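2-hydroxyhepta-2,4-diene-1,7-dioate isomerase (Corynebacterium glutamicum, PDB 4DBF) is a magnesium-binding enzyme of the fumarylacetoacetate hydrolase family that probably acts as an oxaloacetate decarboxylase and may also work as an isomerase. Local coordinates at residues A[82-87]-A[107-112]; A[169-174]-A[182-187]. One frame throughout, in Å; residues are numbered along the deposited sequence.

How the contacts relate
Both contacts are buried, and they flank the magnesium site from two directions. Contact 1 lies nearer the centre of the chain and pairs two strands, 83-87 and 108-112, mainly through backbone bonds and apolar side chains. Contact 2 lies further out, where strand 159-170 passes into helix 171-177 and meets the short, weakly bonded helical turn at about 181-185. A single backbone bond spans it, and lysine, arginine and serine side chains do more of the work, with several residues partly exposed. The two meet where K112 NZ probably donates to K184 O (2.6 Å), with the F110 ring close beside the K184 chain. Each also touches the second subunit.

Contact 1. Residues A[82-87]-A[107-112]; sequences KVVAIG and PTLFLK
A85 and F110 form the central pair of two antiparallel strands, 83-87 and 108-112, in the C-terminal region characteristic of the FAH family. Two backbone bonds grip this pair. A85 N gives its hydrogen to F110 O at 2.8 Å, nearly straight at 172°, while F110 N returns one to A85 O at 2.7 Å. G87 and T108 are likewise doubly bonded. In the V83-K112 pair, K112 N donates to V83 O, whereas V83 N turns to a water 3.0 Å away.

One face of the pair is aliphatic. V84 CG1 presses on L109 CG at 3.6 Å, the two side chains crossing at a slant, and V84 CG2 runs beside L111 CD2. Beta-branched V84 and I86 suit extended strands; the leucines add apolar surface against them.

The other face is mixed, and through F110 and K112 it contributes to the surroundings of the magnesium site. Set between the backbone N and the carbonyl carbon (chi1 68°), the F110 ring swings over A85, whose CB makes a CH-pi contact off-centre on one face, 3.4 Å from CZ. The small methyl lets the ring come this close. Glycine suits 87 because T108 CG2 lies close to where a side chain would begin; G87 N lies at the ring edge. Nearest atoms of F110 and the magnesium are about 4 Å apart. K112 reaches the same site, its bent chain bringing NZ to D167 in a salt bridge and to the carbonyl oxygens of K184 and F189.

Strand 253-255 runs parallel along the other edge of 83-87, bonded to V84 and I86. Helix 235-243 packs I242 against V84, I86 and L109, and the second subunit accepts a bond from T108 OG1 at D177 O.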
loop_
_atom_site.group_PDB
_atom_site.type_symbol
_atom_site.label_atom_id
_atom_site.label_comp_id
_atom_site.label_asym_id
_atom_site.label_seq_id
_atom_site.Cartn_x
_atom_site.Cartn_y
_atom_site.Cartn_z
ATOM N N LYS A 82 -1.507 -4.949 -1.981
ATOM C CA LYS A 82 -1.378 -4.378 -0.676
ATOM C C LYS A 82 -1.539 -5.414 0.419
ATOM O O LYS A 82 -2.024 -6.470 0.197
ATOM C CB LYS A 82 -2.364 -3.246 -0.480
ATOM C CG LYS A 82 -3.800 -3.605 -0.740
ATOM C CD LYS A 82 -4.693 -2.397 -0.665
ATOM C CE LYS A 82 -6.144 -2.769 -0.787
ATOM N NZ LYS A 82 -6.517 -3.283 -2.102
ATOM N N VAL A 83 -1.090 -5.047 1.600
ATOM C CA VAL A 83 -1.184 -5.859 2.780
ATOM C C VAL A 83 -1.944 -5.062 3.823
ATOM O O VAL A 83 -1.534 -4.003 4.193
ATOM C CB VAL A 83 0.174 -6.243 3.339
ATOM C CG1 VAL A 83 -0.010 -7.065 4.591
ATOM C CG2 VAL A 83 0.991 -6.927 2.289
ATOM N N VAL A 84 -3.090 -5.566 4.221
ATOM C CA VAL A 84 -3.922 -4.858 5.168
ATOM C C VAL A 84 -3.873 -5.603 6.465
ATOM O O VAL A 84 -4.054 -6.763 6.488
ATOM C CB VAL A 84 -5.370 -4.735 4.721
ATOM C CG1 VAL A 84 -6.145 -3.916 5.728
ATOM C CG2 VAL A 84 -5.476 -4.144 3.340
ATOM N N ALA A 85 -3.552 -4.893 7.525
ATOM C CA ALA A 85 -3.324 -5.505 8.791
ATOM C C ALA A 85 -4.180 -4.902 9.907
ATOM O O ALA A 85 -4.529 -3.789 9.847
ATOM C CB ALA A 85 -1.872 -5.433 9.142
ATOM N N ILE A 86 -4.489 -5.703 10.902
ATOM C CA ILE A 86 -5.303 -5.278 12.028
ATOM C C ILE A 86 -4.475 -5.201 13.308
ATOM O O ILE A 86 -3.855 -6.151 13.703
ATOM C CB ILE A 86 -6.507 -6.214 12.289
ATOM C CG1 ILE A 86 -7.223 -6.583 11.007
ATOM C CG2 ILE A 86 -7.493 -5.578 13.229
ATOM C CD1 ILE A 86 -7.715 -5.398 10.238
ATOM N N GLY A 87 -4.501 -4.051 13.945
ATOM C CA GLY A 87 -3.937 -3.902 15.252
ATOM C C GLY A 87 -5.000 -3.966 16.334
ATOM O O GLY A 87 -6.145 -3.771 16.094
ATOM N N PRO A 107 -10.013 -2.478 17.643
ATOM C CA PRO A 107 -9.155 -2.887 16.547
ATOM C C PRO A 107 -9.038 -1.822 15.480
ATOM O O PRO A 107 -9.955 -1.130 15.237
ATOM C CB PRO A 107 -9.862 -4.105 16.010
ATOM C CG PRO A 107 -10.514 -4.697 17.196
ATOM C CD PRO A 107 -11.012 -3.502 17.929
ATOM N N THR A 108 -7.886 -1.718 14.866
ATOM C CA THR A 108 -7.638 -0.702 13.900
ATOM C C THR A 108 -6.907 -1.297 12.709
ATOM O O THR A 108 -6.124 -2.157 12.870
ATOM C CB THR A 108 -6.803 0.424 14.522
ATOM O OG1 THR A 108 -6.794 1.561 13.686
ATOM C CG2 THR A 108 -5.410 -0.038 14.785
ATOM N N LEU A 109 -7.193 -0.783 11.538
ATOM C CA LEU A 109 -6.606 -1.224 10.314
ATOM C C LEU A 109 -5.344 -0.442 10.020
ATOM O O LEU A 109 -5.268 0.692 10.296
ATOM C CB LEU A 109 -7.633 -0.994 9.229
ATOM C CG LEU A 109 -7.449 -1.289 7.774
ATOM C CD1 LEU A 109 -8.814 -1.327 7.111
ATOM C CD2 LEU A 109 -6.616 -0.200 7.175
ATOM N N PHE A 110 -4.357 -1.087 9.440
ATOM C CA PHE A 110 -3.218 -0.380 8.893
ATOM C C PHE A 110 -2.653 -1.103 7.668
ATOM O O PHE A 110 -3.074 -2.182 7.337
ATOM C CB PHE A 110 -2.162 -0.080 9.956
ATOM C CG PHE A 110 -1.471 -1.274 10.484
ATOM C CD1 PHE A 110 -2.014 -2.002 11.472
ATOM C CD2 PHE A 110 -0.270 -1.642 10.001
ATOM C CE1 PHE A 110 -1.400 -3.107 11.952
ATOM C CE2 PHE A 110 0.353 -2.749 10.466
ATOM C CZ PHE A 110 -0.210 -3.492 11.440
ATOM N N LEU A 111 -1.721 -0.459 7.009
ATOM C CA LEU A 111 -1.142 -1.002 5.794
ATOM C C LEU A 111 0.328 -1.317 5.947
ATOM O O LEU A 111 1.006 -0.584 6.560
ATOM C CB LEU A 111 -1.327 -0.036 4.650
ATOM C CG LEU A 111 -2.760 0.365 4.310
ATOM C CD1 LEU A 111 -2.853 1.504 3.343
ATOM C CD2 LEU A 111 -3.519 -0.814 3.821
ATOM N N LYS A 112 0.767 -2.413 5.346
ATOM C CA LYS A 112 2.177 -2.665 5.098
ATOM C C LYS A 112 2.372 -2.601 3.590
ATOM O O LYS A 112 1.567 -3.085 2.884
ATOM C CB LYS A 112 2.640 -4.019 5.624
ATOM C CG LYS A 112 2.733 -4.166 7.127
ATOM C CD LYS A 112 2.901 -5.602 7.579
ATOM C CE LYS A 112 4.338 -6.038 7.729
ATOM N NZ LYS A 112 4.999 -5.599 8.956
HETATM O O HOH W 1 -0.301 -2.170 1.597
#

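Contact 2. Residues A[169-174]-A[182-187]; sequences SSRDLQ and RAKGID
L173 CD2 sits over one face of the R182 guanidinium, nearer its rim than its centre and 3.5 Å from NH2, while R182 NH2 makes a salt bridge with D177 of the same chain. The motif is a strand end passing into an N-capped helix. The other guanidinium, that of R171, has the Q174 amide at its edge: NH1 donates to OE1 at 3.0 Å, in the amide plane and on a lone pair. That bond helps fix the rotation of the amide. R171 also pairs with E134 and with the magnesium ligand E136.

S170 is the N-cap, its OG anti to the backbone N (chi1 171°) and thus turned to accept from L173 N at 3.2 Å; OG also hydrogen-bonds to T131 O. Serine suits the place because its short hydroxyl can reach an amide of the first turn. S170 N, meanwhile, donates to A183 O at 3.0 Å, tying the strand end to the weakly bonded helical turn at about 181-185.

K184 is a second polar link to the metal site. Its chain bends at the last torsion (chi4 -96°), bringing NZ within 2.8 Å of S169 OG, which accepts its hydrogen. The same hydroxyl is bonded to D167 O, and NZ also meets D167 OD2, so S169 probably helps position the lysine beside this metal ligand. A water 3.0 Å from K184 NZ bonds weakly to R171 NH1.

Alanine at 183 suits the tight crossing: L173 CB packs on its methyl and L173 CD1 meets I186 CD1, while A183 CB lies 3.5 Å from Q174 CG.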
loop_
_atom_site.group_PDB
_atom_site.type_symbol
_atom_site.label_atom_id
_atom_site.label_comp_id
_atom_site.label_asym_id
_atom_site.label_seq_id
_atom_site.Cartn_x
_atom_site.Cartn_y
_atom_site.Cartn_z
ATOM N N SER A 169 7.929 -5.451 13.527
ATOM C CA SER A 169 7.581 -4.106 13.956
ATOM C C SER A 169 8.719 -3.545 14.859
ATOM O O SER A 169 9.073 -4.223 15.856
ATOM C CB SER A 169 6.324 -4.187 14.871
ATOM O OG SER A 169 5.351 -5.153 14.359
ATOM N N SER A 170 9.244 -2.369 14.511
ATOM C CA SER A 170 10.165 -1.627 15.417
ATOM C C SER A 170 9.281 -0.952 16.469
ATOM O O SER A 170 8.566 0.007 16.142
ATOM C CB SER A 170 10.916 -0.542 14.653
ATOM O OG SER A 170 11.643 0.319 15.570
ATOM N N ARG A 171 9.284 -1.444 17.701
ATOM C CA ARG A 171 8.428 -0.821 18.741
ATOM C C ARG A 171 8.843 0.605 19.050
ATOM O O ARG A 171 8.022 1.449 19.386
ATOM C CB ARG A 171 8.491 -1.615 20.038
ATOM C CG ARG A 171 8.083 -3.044 19.881
ATOM C CD ARG A 171 6.599 -3.231 19.419
ATOM N NE ARG A 171 6.233 -4.624 19.456
ATOM C CZ ARG A 171 5.216 -5.167 18.761
ATOM N NH1 ARG A 171 4.493 -4.428 17.946
ATOM N NH2 ARG A 171 5.003 -6.464 18.805
ATOM N N ASP A 172 10.140 0.872 18.961
ATOM C CA ASP A 172 10.629 2.237 19.170
ATOM C C ASP A 172 10.124 3.205 18.129
ATOM O O ASP A 172 9.775 4.384 18.448
ATOM C CB ASP A 172 12.185 2.272 19.192
ATOM C CG ASP A 172 12.780 1.651 20.471
ATOM O OD1 ASP A 172 12.022 1.397 21.432
ATOM O OD2 ASP A 172 14.012 1.318 20.467
ATOM N N LEU A 173 10.119 2.777 16.845
ATOM C CA LEU A 173 9.590 3.684 15.806
ATOM C C LEU A 173 8.076 3.838 15.919
ATOM O O LEU A 173 7.577 4.966 15.617
ATOM C CB LEU A 173 9.955 3.251 14.378
ATOM C CG LEU A 173 11.463 3.276 14.056
ATOM C CD1 LEU A 173 11.682 2.640 12.702
ATOM C CD2 LEU A 173 12.046 4.697 14.071
ATOM N N GLN A 174 7.373 2.779 16.327
ATOM C CA GLN A 174 5.925 2.904 16.482
ATOM C C GLN A 174 5.620 4.069 17.478
ATOM O O GLN A 174 4.760 4.939 17.224
ATOM C CB GLN A 174 5.319 1.666 17.048
ATOM C CG GLN A 174 5.087 0.572 16.082
ATOM C CD GLN A 174 4.390 -0.620 16.739
ATOM O OE1 GLN A 174 4.987 -1.606 17.074
ATOM N NE2 GLN A 174 3.092 -0.507 16.922
ATOM N N ARG A 182 5.878 3.315 9.046
ATOM C CA ARG A 182 7.341 3.092 8.944
ATOM C C ARG A 182 7.877 1.931 9.774
ATOM O O ARG A 182 8.605 1.046 9.266
ATOM C CB ARG A 182 8.106 4.420 9.240
ATOM C CG ARG A 182 9.592 4.309 8.972
ATOM C CD ARG A 182 10.220 5.735 8.976
ATOM N NE ARG A 182 10.174 6.346 10.325
ATOM C CZ ARG A 182 11.240 6.881 10.952
ATOM N NH1 ARG A 182 12.436 6.855 10.381
ATOM N NH2 ARG A 182 11.106 7.469 12.144
ATOM N N ALA A 183 7.463 1.862 11.025
ATOM C CA ALA A 183 7.918 0.814 11.948
ATOM C C ALA A 183 7.621 -0.583 11.409
ATOM O O ALA A 183 8.312 -1.542 11.784
ATOM C CB ALA A 183 7.160 0.918 13.295
ATOM N N LYS A 184 6.531 -0.723 10.615
ATOM C CA LYS A 184 6.113 -2.054 10.184
ATOM C C LYS A 184 6.345 -2.260 8.688
ATOM O O LYS A 184 6.009 -3.299 8.144
ATOM C CB LYS A 184 4.634 -2.226 10.504
ATOM C CG LYS A 184 4.351 -2.286 12.056
ATOM C CD LYS A 184 2.910 -2.544 12.313
ATOM C CE LYS A 184 2.673 -2.901 13.835
ATOM N NZ LYS A 184 2.625 -4.388 14.079
ATOM N N GLY A 185 6.856 -1.221 8.035
ATOM C CA GLY A 185 6.835 -1.110 6.562
ATOM C C GLY A 185 8.240 -1.067 5.954
ATOM O O GLY A 185 8.378 -0.991 4.732
ATOM N N ILE A 186 9.260 -1.202 6.808
ATOM C CA ILE A 186 10.683 -1.276 6.337
ATOM C C ILE A 186 10.816 -2.538 5.433
ATOM O O ILE A 186 10.200 -3.580 5.710
ATOM C CB ILE A 186 11.622 -1.283 7.544
ATOM C CG1 ILE A 186 11.672 0.154 8.105
ATOM C CG2 ILE A 186 13.079 -1.674 7.183
ATOM C CD1 ILE A 186 12.128 0.290 9.611
ATOM N N ASP A 187 11.551 -2.452 4.338
ATOM C CA ASP A 187 11.806 -3.600 3.493
ATOM C C ASP A 187 12.133 -4.845 4.361
ATOM O O ASP A 187 12.881 -4.759 5.265
ATOM C CB ASP A 187 12.980 -3.347 2.541
ATOM C CG ASP A 187 12.687 -2.376 1.426
ATOM O OD1 ASP A 187 11.629 -1.837 1.309
ATOM O OD2 ASP A 187 13.609 -2.132 0.668
HETATM O O HOH W 2 1.409 -4.552 16.767
#